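Local atomic coordinates of AA9 family lytic polysaccharide monooxygenase B (Heterobasidion irregulare TC 32-1, PDB entry 5NNS), a protein that cleaves crystalline and amorphous polysaccharides such as cellulose by copper-dependent oxidation at C1 of the glycosidic bond, using H2O2 or O2 as cosubstrate. Residues A[85-90]-A[134-139]; A[47-52]-A[148-153]. One frame throughout, in Å; residues are numbered along the deposited sequence.

How the contacts relate
The two contacts lie on opposite faces of one mixed sheet, their centres about 12 Å apart. In contact 1 the inner face of strand 85-91 packs against strand 135-139, the edge of the four-stranded antiparallel sheet; this joins the two layers of the AA9 beta-sandwich. In contact 2 the loop 47-52 is bound to the other face through strand 147-157, which follows strand 135-139 in the chain and lies beside strand 85-91. Residues 47-52 come first along the chain, then 85-90, 134-139 and 148-153, so contact 1 falls between the two halves of contact 2. Adjacent strands 85-91 and 147-157 thus carry both the sandwich interior and the loop packing.

Contact 1 (A[85-90]-A[134-139]); sequences VMVYMA and NSWTTS
With CG1 of V85 anti to the backbone N (chi1 180°) and CG of W136 likewise anti to its own backbone N, the valine methyl and the indole are brought one over the other between strands 85-90 and 135-139. V85 CG1 lies 3.5 Å from the centroid of the five-membered ring of W136, only 9° off the ring normal, a CH-pi contact over the face. Its nearest ring atom is W136 CE2. The second methyl spreads over the six-membered ring, V85 CG2 standing 4.0 Å from W136 CZ3, and the beta-branched side chain thereby spans both rings of the indole.

V87, two residues on and facing the same way, approaches more obliquely: its CG2 is 3.6 Å from W136 CD1. The same methyl meets T138 tip to tip, with V87 CG2 4.1 Å from T138 CG2, a looser contact at the more accessible end of the interface. Threonine suits this place because it offers a methyl to the valine while tolerating partial exposure.

No hydrogen bond crosses between the segments. The CA atoms of V85 and W136 are 8.5 Å apart, and the segment axes stay 9.4 Å apart at their closest and cross at 45°, consistent with strands of two facing layers rather than neighbours in one sheet. The indole N-H of W136 finds its partner outside the two segments: NE1 donates to OD1 of N110 on strand 106-116, a bond that helps fix the rotation of the ring beneath V85.

Dispersion and CH-pi forces therefore hold the two layers together here, and tryptophan serves both needs, a broad face for aliphatic carbons and one N-H whose polarity is met by a neighbouring strand.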
loop_
_atom_site.group_PDB
_atom_site.type_symbol
_atom_site.label_atom_id
_atom_site.label_comp_id
_atom_site.label_asym_id
_atom_site.label_seq_id
_atom_site.Cartn_x
_atom_site.Cartn_y
_atom_site.Cartn_z
ATOM N N VAL A 85 -6.357 5.473 -2.867
ATOM C CA VAL A 85 -5.883 4.225 -2.260
ATOM C C VAL A 85 -5.090 3.493 -3.327
ATOM O O VAL A 85 -5.518 3.452 -4.477
ATOM C CB VAL A 85 -7.050 3.308 -1.827
ATOM C CG1 VAL A 85 -6.522 2.015 -1.206
ATOM C CG2 VAL A 85 -7.996 4.042 -0.876
ATOM N N MET A 86 -3.952 2.915 -2.950
ATOM C CA MET A 86 -3.115 2.161 -3.887
ATOM C C MET A 86 -2.669 0.862 -3.250
ATOM O O MET A 86 -2.330 0.831 -2.061
ATOM C CB MET A 86 -1.890 2.983 -4.297
ATOM C CG MET A 86 -2.235 4.216 -5.118
ATOM S SD MET A 86 -0.825 5.321 -5.279
ATOM C CE MET A 86 -0.838 6.098 -3.659
ATOM N N VAL A 87 -2.676 -0.204 -4.044
ATOM C CA VAL A 87 -2.178 -1.505 -3.615
ATOM C C VAL A 87 -1.048 -1.912 -4.557
ATOM O O VAL A 87 -1.229 -1.967 -5.770
ATOM C CB VAL A 87 -3.300 -2.558 -3.571
ATOM C CG1 VAL A 87 -2.808 -3.845 -2.915
ATOM C CG2 VAL A 87 -4.504 -2.002 -2.815
ATOM N N TYR A 88 0.129 -2.145 -3.982
ATOM C CA TYR A 88 1.322 -2.546 -4.718
ATOM C C TYR A 88 1.724 -3.958 -4.313
ATOM O O TYR A 88 1.366 -4.442 -3.227
ATOM C CB TYR A 88 2.506 -1.624 -4.390
ATOM C CG TYR A 88 2.500 -0.240 -5.005
ATOM C CD1 TYR A 88 1.734 0.791 -4.456
ATOM C CD2 TYR A 88 3.308 0.063 -6.108
ATOM C CE1 TYR A 88 1.752 2.070 -4.999
ATOM C CE2 TYR A 88 3.331 1.343 -6.658
ATOM C CZ TYR A 88 2.553 2.340 -6.099
ATOM O OH TYR A 88 2.570 3.607 -6.637
ATOM N N MET A 89 2.493 -4.603 -5.186
ATOM C CA MET A 89 3.254 -5.789 -4.818
ATOM C C MET A 89 4.679 -5.709 -5.362
ATOM O O MET A 89 4.972 -4.932 -6.273
ATOM C CB MET A 89 2.583 -7.049 -5.349
ATOM C CG MET A 89 1.225 -7.360 -4.749
ATOM S SD MET A 89 0.543 -8.785 -5.614
ATOM C CE MET A 89 1.463 -10.115 -4.842
ATOM N N ALA A 90 5.551 -6.529 -4.788
ATOM C CA ALA A 90 6.938 -6.637 -5.223
ATOM C C ALA A 90 7.453 -8.030 -4.942
ATOM O O ALA A 90 7.242 -8.551 -3.854
ATOM C CB ALA A 90 7.800 -5.621 -4.490
ATOM N N ASN A 134 -13.886 0.538 6.978
ATOM C CA ASN A 134 -12.472 0.896 7.055
ATOM C C ASN A 134 -11.569 -0.193 6.497
ATOM O O ASN A 134 -10.617 -0.624 7.164
ATOM C CB ASN A 134 -12.092 1.216 8.495
ATOM C CG ASN A 134 -12.900 2.354 9.053
ATOM O OD1 ASN A 134 -12.674 3.512 8.694
ATOM N ND2 ASN A 134 -13.843 2.041 9.932
ATOM N N SER A 135 -11.883 -0.646 5.280
ATOM C CA SER A 135 -11.171 -1.764 4.668
ATOM C C SER A 135 -11.094 -1.646 3.155
ATOM O O SER A 135 -11.838 -0.884 2.548
ATOM C CB SER A 135 -11.821 -3.097 5.055
ATOM O OG SER A 135 -13.092 -3.239 4.453
ATOM N N TRP A 136 -10.178 -2.408 2.566
ATOM C CA TRP A 136 -9.959 -2.393 1.132
ATOM C C TRP A 136 -9.726 -3.816 0.623
ATOM O O TRP A 136 -8.803 -4.508 1.075
ATOM C CB TRP A 136 -8.752 -1.518 0.814
ATOM C CG TRP A 136 -8.693 -1.088 -0.610
ATOM C CD1 TRP A 136 -7.864 -1.570 -1.594
ATOM C CD2 TRP A 136 -9.492 -0.079 -1.214
ATOM N NE1 TRP A 136 -8.104 -0.910 -2.776
ATOM C CE2 TRP A 136 -9.098 0.012 -2.567
ATOM C CE3 TRP A 136 -10.513 0.762 -0.744
ATOM C CZ2 TRP A 136 -9.692 0.899 -3.453
ATOM C CZ3 TRP A 136 -11.105 1.657 -1.631
ATOM C CH2 TRP A 136 -10.691 1.718 -2.971
ATOM N N THR A 137 -10.557 -4.237 -0.321
ATOM C CA THR A 137 -10.483 -5.582 -0.877
ATOM C C THR A 137 -10.207 -5.536 -2.382
ATOM O O THR A 137 -10.908 -4.843 -3.129
ATOM C CB THR A 137 -11.774 -6.367 -0.590
ATOM O OG1 THR A 137 -12.015 -6.368 0.821
ATOM C CG2 THR A 137 -11.655 -7.816 -1.078
ATOM N N THR A 138 -9.163 -6.259 -2.796
ATOM C CA THR A 138 -8.816 -6.456 -4.202
ATOM C C THR A 138 -8.155 -7.832 -4.347
ATOM O O THR A 138 -7.766 -8.436 -3.350
ATOM C CB THR A 138 -7.879 -5.338 -4.721
ATOM O OG1 THR A 138 -7.619 -5.532 -6.117
ATOM C CG2 THR A 138 -6.551 -5.325 -3.977
ATOM N N SER A 139 -8.038 -8.334 -5.575
ATOM C CA SER A 139 -7.490 -9.678 -5.803
ATOM C C SER A 139 -6.031 -9.620 -6.234
ATOM O O SER A 139 -5.617 -8.682 -6.905
ATOM C CB SER A 139 -8.290 -10.412 -6.878
ATOM O OG SER A 139 -9.631 -10.594 -6.473
#

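Contact 2 (A[47-52]-A[148-153])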
loop_
_atom_site.group_PDB
_atom_site.type_symbol
_atom_site.label_atom_id
_atom_site.label_comp_id
_atom_site.label_asym_id
_atom_site.label_seq_id
_atom_site.Cartn_x
_atom_site.Cartn_y
_atom_site.Cartn_z
ATOM N N ILE A 47 9.724 4.806 2.752
ATOM C CA ILE A 47 8.361 4.927 2.217
ATOM C C ILE A 47 7.791 3.595 1.694
ATOM O O ILE A 47 6.569 3.458 1.590
ATOM C CB ILE A 47 8.243 6.056 1.157
ATOM C CG1 ILE A 47 6.766 6.476 0.979
ATOM C CG2 ILE A 47 8.901 5.649 -0.163
ATOM C CD1 ILE A 47 6.560 7.766 0.218
ATOM N N SER A 48 8.658 2.617 1.396
ATOM C CA SER A 48 8.207 1.302 0.934
ATOM C C SER A 48 7.351 0.577 1.972
ATOM O O SER A 48 6.233 0.168 1.661
ATOM C CB SER A 48 9.381 0.408 0.515
ATOM O OG SER A 48 10.312 0.242 1.568
ATOM N N CYS A 49 7.867 0.433 3.196
ATOM C CA CYS A 49 7.169 -0.322 4.245
ATOM C C CYS A 49 7.065 0.398 5.590
ATOM O O CYS A 49 6.873 -0.240 6.629
ATOM C CB CYS A 49 7.813 -1.704 4.386
ATOM S SG CYS A 49 7.662 -2.684 2.876
ATOM N N ASN A 50 7.131 1.733 5.544
ATOM C CA ASN A 50 7.016 2.611 6.713
ATOM C C ASN A 50 8.261 2.571 7.593
ATOM O O ASN A 50 9.221 1.874 7.280
ATOM C CB ASN A 50 5.749 2.300 7.536
ATOM C CG ASN A 50 5.039 3.555 8.023
ATOM O OD1 ASN A 50 5.681 4.553 8.383
ATOM N ND2 ASN A 50 3.711 3.508 8.052
ATOM N N ILE A 51 8.238 3.354 8.670
ATOM C CA ILE A 51 9.321 3.429 9.637
ATOM C C ILE A 51 9.006 2.501 10.827
ATOM O O ILE A 51 7.951 2.642 11.438
ATOM C CB ILE A 51 9.523 4.879 10.140
ATOM C CG1 ILE A 51 9.988 5.782 8.986
ATOM C CG2 ILE A 51 10.546 4.926 11.280
ATOM C CD1 ILE A 51 9.842 7.270 9.253
ATOM N N ASN A 52 9.891 1.562 11.180
ATOM C CA ASN A 52 11.179 1.318 10.503
ATOM C C ASN A 52 11.076 0.330 9.333
ATOM O O ASN A 52 12.047 0.139 8.606
ATOM C CB ASN A 52 12.254 0.867 11.506
ATOM C CG ASN A 52 11.895 -0.409 12.249
ATOM O OD1 ASN A 52 10.950 -1.118 11.900
ATOM N ND2 ASN A 52 12.656 -0.704 13.289
ATOM N N ASN A 148 7.762 -15.400 -3.743
ATOM C CA ASN A 148 7.697 -14.655 -2.497
ATOM C C ASN A 148 7.533 -13.174 -2.831
ATOM O O ASN A 148 8.331 -12.616 -3.601
ATOM C CB ASN A 148 8.970 -14.887 -1.691
ATOM C CG ASN A 148 9.247 -16.360 -1.456
ATOM O OD1 ASN A 148 8.361 -17.109 -1.037
ATOM N ND2 ASN A 148 10.480 -16.785 -1.727
ATOM N N TYR A 149 6.493 -12.559 -2.265
ATOM C CA TYR A 149 6.116 -11.176 -2.566
ATOM C C TYR A 149 5.771 -10.385 -1.311
ATOM O O TYR A 149 5.215 -10.939 -0.353
ATOM C CB TYR A 149 4.878 -11.141 -3.465
ATOM C CG TYR A 149 5.065 -11.669 -4.857
ATOM C CD1 TYR A 149 4.964 -13.032 -5.121
ATOM C CD2 TYR A 149 5.310 -10.805 -5.929
ATOM C CE1 TYR A 149 5.116 -13.528 -6.404
ATOM C CE2 TYR A 149 5.467 -11.289 -7.221
ATOM C CZ TYR A 149 5.367 -12.654 -7.454
ATOM O OH TYR A 149 5.518 -13.141 -8.729
ATOM N N ILE A 150 6.080 -9.088 -1.331
ATOM C CA ILE A 150 5.466 -8.145 -0.400
ATOM C C ILE A 150 4.136 -7.680 -0.999
ATOM O O ILE A 150 4.049 -7.467 -2.207
ATOM C CB ILE A 150 6.345 -6.902 -0.157
ATOM C CG1 ILE A 150 7.715 -7.290 0.411
ATOM C CG2 ILE A 150 5.638 -5.919 0.774
ATOM C CD1 ILE A 150 7.679 -8.019 1.743
ATOM N N LEU A 151 3.118 -7.541 -0.151
ATOM C CA LEU A 151 1.846 -6.915 -0.507
ATOM C C LEU A 151 1.765 -5.609 0.263
ATOM O O LEU A 151 1.792 -5.617 1.498
ATOM C CB LEU A 151 0.667 -7.806 -0.110
ATOM C CG LEU A 151 -0.747 -7.237 -0.313
ATOM C CD1 LEU A 151 -1.029 -7.070 -1.796
ATOM C CD2 LEU A 151 -1.798 -8.123 0.346
ATOM N N ARG A 152 1.627 -4.504 -0.467
ATOM C CA ARG A 152 1.779 -3.165 0.082
ATOM C C ARG A 152 0.494 -2.358 -0.111
ATOM O O ARG A 152 0.035 -2.202 -1.246
ATOM C CB ARG A 152 2.963 -2.473 -0.610
ATOM C CG ARG A 152 3.042 -0.961 -0.419
ATOM C CD ARG A 152 4.336 -0.395 -0.965
ATOM N NE ARG A 152 4.628 0.926 -0.410
ATOM C CZ ARG A 152 4.187 2.088 -0.896
ATOM N NH1 ARG A 152 3.408 2.139 -1.974
ATOM N NH2 ARG A 152 4.540 3.217 -0.292
ATOM N N HIS A 153 -0.069 -1.846 0.988
ATOM C CA HIS A 153 -1.230 -0.939 0.932
ATOM C C HIS A 153 -0.784 0.470 1.273
ATOM O O HIS A 153 0.011 0.660 2.194
ATOM C CB HIS A 153 -2.331 -1.378 1.895
ATOM C CG HIS A 153 -2.989 -2.659 1.500
ATOM N ND1 HIS A 153 -2.426 -3.889 1.752
ATOM C CD2 HIS A 153 -4.151 -2.903 0.849
ATOM C CE1 HIS A 153 -3.216 -4.838 1.277
ATOM N NE2 HIS A 153 -4.274 -4.267 0.730
#
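R152 reaches out from strand 148-153 to grip two successive backbone carbonyls of the loop 47-52. Its NE donates to S48 O at 2.7 Å, and its NH2 donates to I47 O at 2.8 Å with an N-H...O angle of 160°. Both oxygens sit at the edge of the guanidinium, close to its plane, and the two bonds together restrict its rotation. At the acceptors the approach differs: NE is tilted only 15° from the S48 carbonyl plane, whereas NH2 stands well above that of I47. An extended chain, with CG anti to the backbone N (chi1 165°), carries the group across to the loop.

The fan of N-H groups makes arginine apt here: spreading from one flat group, they can meet two successive carbonyls at once, while NH1 forms a salt bridge with E154. A leucine in its place would probably leave the carbonyls of I47 and S48 without these donors and E154 without this salt-bridge mate.

Away from this tight polar grip the packing is looser. C49 SG comes no nearer than 4.4 Å to I150 CG2, yet the loop is tied down covalently, since C49 forms a disulfide with C170. Farther along, I51 and N52 lie exposed, beyond the contact.

A buried arginine on a sheet strand thus fixes a long loop by its main-chain carbonyls, with the disulfide as a second tie. The contact packs the loop that links strand 12-15 to strand 63-66 onto one face of the mixed sheet. W106 of strand 106-116 touches S48, C49, I150 and R152 alike, Y88 of strand 85-91 packs on R152, and F166 and P168 of strand 165-176 touch I47 and R152 respectively.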